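Side-chain contacts in regulator of Ty1 transposition protein 107 (Saccharomyces cerevisiae, PDB 3T7K), which binds histone H2A in its phosphorylated form through tandem BRCT repeats at its C-terminal end, an interaction that serves DNA damage repair: residues 132-135 with 136-139; 202-205 with 206-209. All coordinates share one frame; numbering follows the deposited sequence.

Contact 1 of 2, residues 132-135 with 136-139; sequences PTKV and FERA
Glu-137 OE1, on the first turn of the short helix 135-138, reaches back to the backbone N of Lys-134 and accepts its N-H at 3.1 Å, a nearly straight bond that meets the carboxylate from above its plane, 41° out of it. Glu-137 can span this distance because CG lies anti to the backbone N (chi1 167°) and the chain is extended beyond it. Its OE2 takes a second hydrogen bond from water 1, 2.8 Å from the water oxygen, and the same water donates to Pro-132 O. Glu-17 of the second subunit brings a like charge near OE2, which might raise the pKa of one of the two.

Arg-138 bends at chi3 (-74°), which brings its guanidinium back over the entry of the helix: one face lies over Val-135 CA, 3.6 Å from NH2, while Thr-133 O sits in plane at the edge. A bond from NH1 to Thr-133 OG1 is less certain, since that hydroxyl is modelled too close to Arg-138 CG. NH2 also donates to water 2 and to the backbone oxygen of Leu-239. Replacing Arg-138 with alanine would probably leave Leu-239 O and water 2 without this donor, and Val-135 CA without the flat group laid over it.

Further round, Val-135 CG1 makes a CH-pi contact with the Phe-136 ring, 4.2 Å from its centroid, and helix 229-237 packs on the ring through Trp-231, Cys-232 and Ile-236. The backbone bond from Arg-138 N to Lys-134 O (2.8 Å) closes the turn. The Lys-134 N-H is thus taken up by a carboxylate and Arg-138 ties the turn to Leu-239, while Lys-134 NZ carries its charge to Glu-81.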
loop_
_atom_site.group_PDB
_atom_site.type_symbol
_atom_site.label_atom_id
_atom_site.label_comp_id
_atom_site.label_asym_id
_atom_site.label_seq_id
_atom_site.Cartn_x
_atom_site.Cartn_y
_atom_site.Cartn_z
ATOM N N PRO C 132 -0.295 5.862 -11.481
ATOM C CA PRO C 132 0.904 5.309 -10.849
ATOM C C PRO C 132 2.026 6.346 -10.731
ATOM O O PRO C 132 3.121 6.006 -10.277
ATOM C CB PRO C 132 1.316 4.200 -11.818
ATOM C CG PRO C 132 0.797 4.659 -13.122
ATOM C CD PRO C 132 -0.506 5.315 -12.830
ATOM N N THR C 133 1.745 7.589 -11.118
ATOM C CA THR C 133 2.721 8.665 -11.009
ATOM C C THR C 133 2.115 9.844 -10.265
ATOM O O THR C 133 0.888 9.940 -10.136
ATOM C CB THR C 133 3.174 9.150 -12.400
ATOM O OG1 THR C 133 2.028 9.578 -13.152
ATOM C CG2 THR C 133 3.860 8.029 -13.149
ATOM N N LYS C 134 2.975 10.730 -9.771
ATOM C CA LYS C 134 2.522 12.010 -9.231
ATOM C C LYS C 134 2.607 13.096 -10.310
ATOM O O LYS C 134 3.296 12.936 -11.299
ATOM C CB LYS C 134 3.338 12.413 -8.014
ATOM C CG LYS C 134 3.345 11.405 -6.919
ATOM C CD LYS C 134 1.964 11.227 -6.325
ATOM C CE LYS C 134 2.071 10.381 -5.065
ATOM N NZ LYS C 134 0.751 9.920 -4.587
ATOM N N VAL C 135 1.893 14.192 -10.099
ATOM C CA VAL C 135 1.645 15.157 -11.150
ATOM C C VAL C 135 2.974 15.764 -11.642
ATOM O O VAL C 135 3.190 15.875 -12.835
ATOM C CB VAL C 135 0.648 16.251 -10.687
ATOM C CG1 VAL C 135 1.165 16.951 -9.442
ATOM C CG2 VAL C 135 0.378 17.261 -11.808
ATOM N N PHE C 136 3.876 16.101 -10.727
ATOM C CA PHE C 136 5.153 16.706 -11.139
ATOM C C PHE C 136 6.127 15.669 -11.646
ATOM O O PHE C 136 6.986 15.948 -12.491
ATOM C CB PHE C 136 5.769 17.484 -10.000
ATOM C CG PHE C 136 4.978 18.674 -9.607
ATOM C CD1 PHE C 136 4.820 19.730 -10.483
ATOM C CD2 PHE C 136 4.395 18.749 -8.368
ATOM C CE1 PHE C 136 4.092 20.839 -10.121
ATOM C CE2 PHE C 136 3.662 19.855 -7.997
ATOM C CZ PHE C 136 3.508 20.898 -8.880
ATOM N N GLU C 137 5.981 14.458 -11.128
ATOM C CA GLU C 137 6.756 13.352 -11.622
ATOM C C GLU C 137 6.410 13.099 -13.084
ATOM O O GLU C 137 7.305 12.919 -13.916
ATOM C CB GLU C 137 6.491 12.113 -10.768
ATOM C CG GLU C 137 7.011 10.857 -11.373
ATOM C CD GLU C 137 6.690 9.637 -10.550
ATOM O OE1 GLU C 137 5.864 9.723 -9.605
ATOM O OE2 GLU C 137 7.279 8.589 -10.863
ATOM N N ARG C 138 5.113 13.084 -13.393
ATOM C CA ARG C 138 4.635 13.022 -14.775
ATOM C C ARG C 138 5.192 14.132 -15.654
ATOM O O ARG C 138 5.325 13.953 -16.868
ATOM C CB ARG C 138 3.113 13.172 -14.837
ATOM C CG ARG C 138 2.354 11.947 -14.529
ATOM C CD ARG C 138 0.930 12.007 -15.071
ATOM N NE ARG C 138 0.021 12.879 -14.327
ATOM C CZ ARG C 138 -0.402 12.660 -13.088
ATOM N NH1 ARG C 138 0.035 11.606 -12.400
ATOM N NH2 ARG C 138 -1.261 13.502 -12.527
ATOM N N ALA C 139 5.449 15.294 -15.063
ATOM C CA ALA C 139 5.855 16.469 -15.833
ATOM C C ALA C 139 7.363 16.568 -15.971
ATOM O O ALA C 139 7.880 17.534 -16.537
ATOM C CB ALA C 139 5.315 17.742 -15.186
HETATM O O HOH W 1 5.824 6.195 -10.417
HETATM O O HOH W 2 -1.969 11.919 -9.976
#

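Contact 2 of 2, residues 202-205 with 206-209; sequences VTKA and SQVK
The amide of Gln-207 faces back across the helix start, its OE1 held by two successive backbone N-H groups, those of Thr-203 and Lys-204. The two donors approach differently. Thr-203 N lies 2.8 Å from Gln-207 OE1 and in the carbonyl plane, whereas Lys-204 N, 2.7 Å from the same oxygen, stands above that plane by 44°, though its N-H points almost straight at the acceptor. Gln-207 sets its CG beside its own backbone N (chi1 -68°) and runs extended from there, carrying the amide past Lys-204, whose side chain it crosses at about a right angle. Two donors from neighbouring peptides fix the turn of the amide, and its NE2 has a weak hydrogen bond to Asp-149, which also accepts from Thr-203 OG1.

Lys-204 occupies the N-cap of helix 205-218, in the loop that follows strand 198-201 of the second BRCT repeat, and the glutamine three residues on returns to its backbone N-H as the capping-box residue would, but without a side-chain bond from the N-cap in exchange. Lys-204 O instead receives Gln-207 N at 2.9 Å, and Val-208 N more weakly; Lys-209 N meets Ala-205 O at 3.2 Å as the helix gets under way.

On the inner side, Val-202 and Val-208 cross at about a right angle and touch through their CG2 methyls, 4.0 Å apart, both also packing on Leu-250 of strand 249-253. On the outer side, the Lys-204 chain kinks at chi3 (50°), which lays its end alongside Ser-206, with CE 3.2 Å from Ser-206 OG.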
loop_
_atom_site.group_PDB
_atom_site.type_symbol
_atom_site.label_atom_id
_atom_site.label_comp_id
_atom_site.label_asym_id
_atom_site.label_seq_id
_atom_site.Cartn_x
_atom_site.Cartn_y
_atom_site.Cartn_z
ATOM N N VAL C 202 9.589 31.268 -7.764
ATOM C CA VAL C 202 10.015 32.564 -7.283
ATOM C C VAL C 202 8.836 33.415 -6.876
ATOM O O VAL C 202 7.689 33.077 -7.159
ATOM C CB VAL C 202 10.870 33.316 -8.346
ATOM C CG1 VAL C 202 12.144 32.536 -8.644
ATOM C CG2 VAL C 202 10.071 33.558 -9.609
ATOM N N THR C 203 9.148 34.516 -6.201
ATOM C CA THR C 203 8.174 35.491 -5.735
ATOM C C THR C 203 8.251 36.806 -6.526
ATOM O O THR C 203 7.225 37.348 -6.937
ATOM C CB THR C 203 8.413 35.818 -4.244
ATOM O OG1 THR C 203 8.141 34.657 -3.443
ATOM C CG2 THR C 203 7.524 36.969 -3.798
ATOM N N LYS C 204 9.465 37.306 -6.751
ATOM C CA LYS C 204 9.646 38.658 -7.289
ATOM C C LYS C 204 10.272 38.701 -8.683
ATOM O O LYS C 204 11.074 37.839 -9.042
ATOM C CB LYS C 204 10.524 39.491 -6.350
ATOM C CG LYS C 204 10.018 39.622 -4.930
ATOM C CD LYS C 204 11.092 40.256 -4.041
ATOM C CE LYS C 204 11.646 41.521 -4.676
ATOM N NZ LYS C 204 12.787 42.108 -3.914
ATOM N N ALA C 205 9.924 39.731 -9.450
ATOM C CA ALA C 205 10.566 39.982 -10.730
ATOM C C ALA C 205 12.046 40.248 -10.482
ATOM O O ALA C 205 12.893 39.991 -11.340
ATOM C CB ALA C 205 9.922 41.166 -11.423
ATOM N N SER C 206 12.351 40.757 -9.297
ATOM C CA SER C 206 13.730 41.028 -8.913
ATOM C C SER C 206 14.526 39.732 -8.890
ATOM O O SER C 206 15.758 39.740 -8.978
ATOM C CB SER C 206 13.778 41.676 -7.528
ATOM O OG SER C 206 14.104 40.730 -6.521
ATOM N N GLN C 207 13.815 38.616 -8.763
ATOM C CA GLN C 207 14.470 37.320 -8.656
ATOM C C GLN C 207 14.622 36.677 -10.027
ATOM O O GLN C 207 15.612 35.995 -10.296
ATOM C CB GLN C 207 13.698 36.406 -7.705
ATOM C CG GLN C 207 13.756 36.856 -6.253
ATOM C CD GLN C 207 12.674 36.217 -5.401
ATOM O OE1 GLN C 207 11.586 35.892 -5.892
ATOM N NE2 GLN C 207 12.968 36.031 -4.117
ATOM N N VAL C 208 13.643 36.906 -10.895
ATOM C CA VAL C 208 13.722 36.419 -12.255
ATOM C C VAL C 208 14.990 36.974 -12.932
ATOM O O VAL C 208 15.754 36.230 -13.549
ATOM C CB VAL C 208 12.458 36.802 -13.058
ATOM C CG1 VAL C 208 12.590 36.377 -14.505
ATOM C CG2 VAL C 208 11.203 36.175 -12.424
ATOM N N LYS C 209 15.217 38.276 -12.802
ATOM C CA LYS C 209 16.372 38.900 -13.444
ATOM C C LYS C 209 17.677 38.313 -12.929
ATOM O O LYS C 209 18.520 37.881 -13.705
ATOM C CB LYS C 209 16.351 40.414 -13.235
ATOM C CG LYS C 209 15.077 41.078 -13.720
ATOM C CD LYS C 209 14.856 42.400 -13.001
ATOM C CE LYS C 209 13.752 43.214 -13.649
ATOM N NZ LYS C 209 13.290 44.306 -12.749
#

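Overall arrangement
From the N terminus, the chain passes through the four-stranded parallel sheet of the first half before helix 123-128 and the loop that reaches contact 1, where it turns through 132-139 into the short helix 135-138 and joins the two halves of the chain. It then builds strands 143-147, 168-172 and 198-201, and contact 2 turns the last of these into helix 205-218, tying the strand end and the helix start to strand 249-253 and to the loop holding Asp-149. Both contacts close tight local loops; they follow in series, neither enclosing nor crossing the other, with centres 26 Å apart and nearest atoms about 12 Å apart.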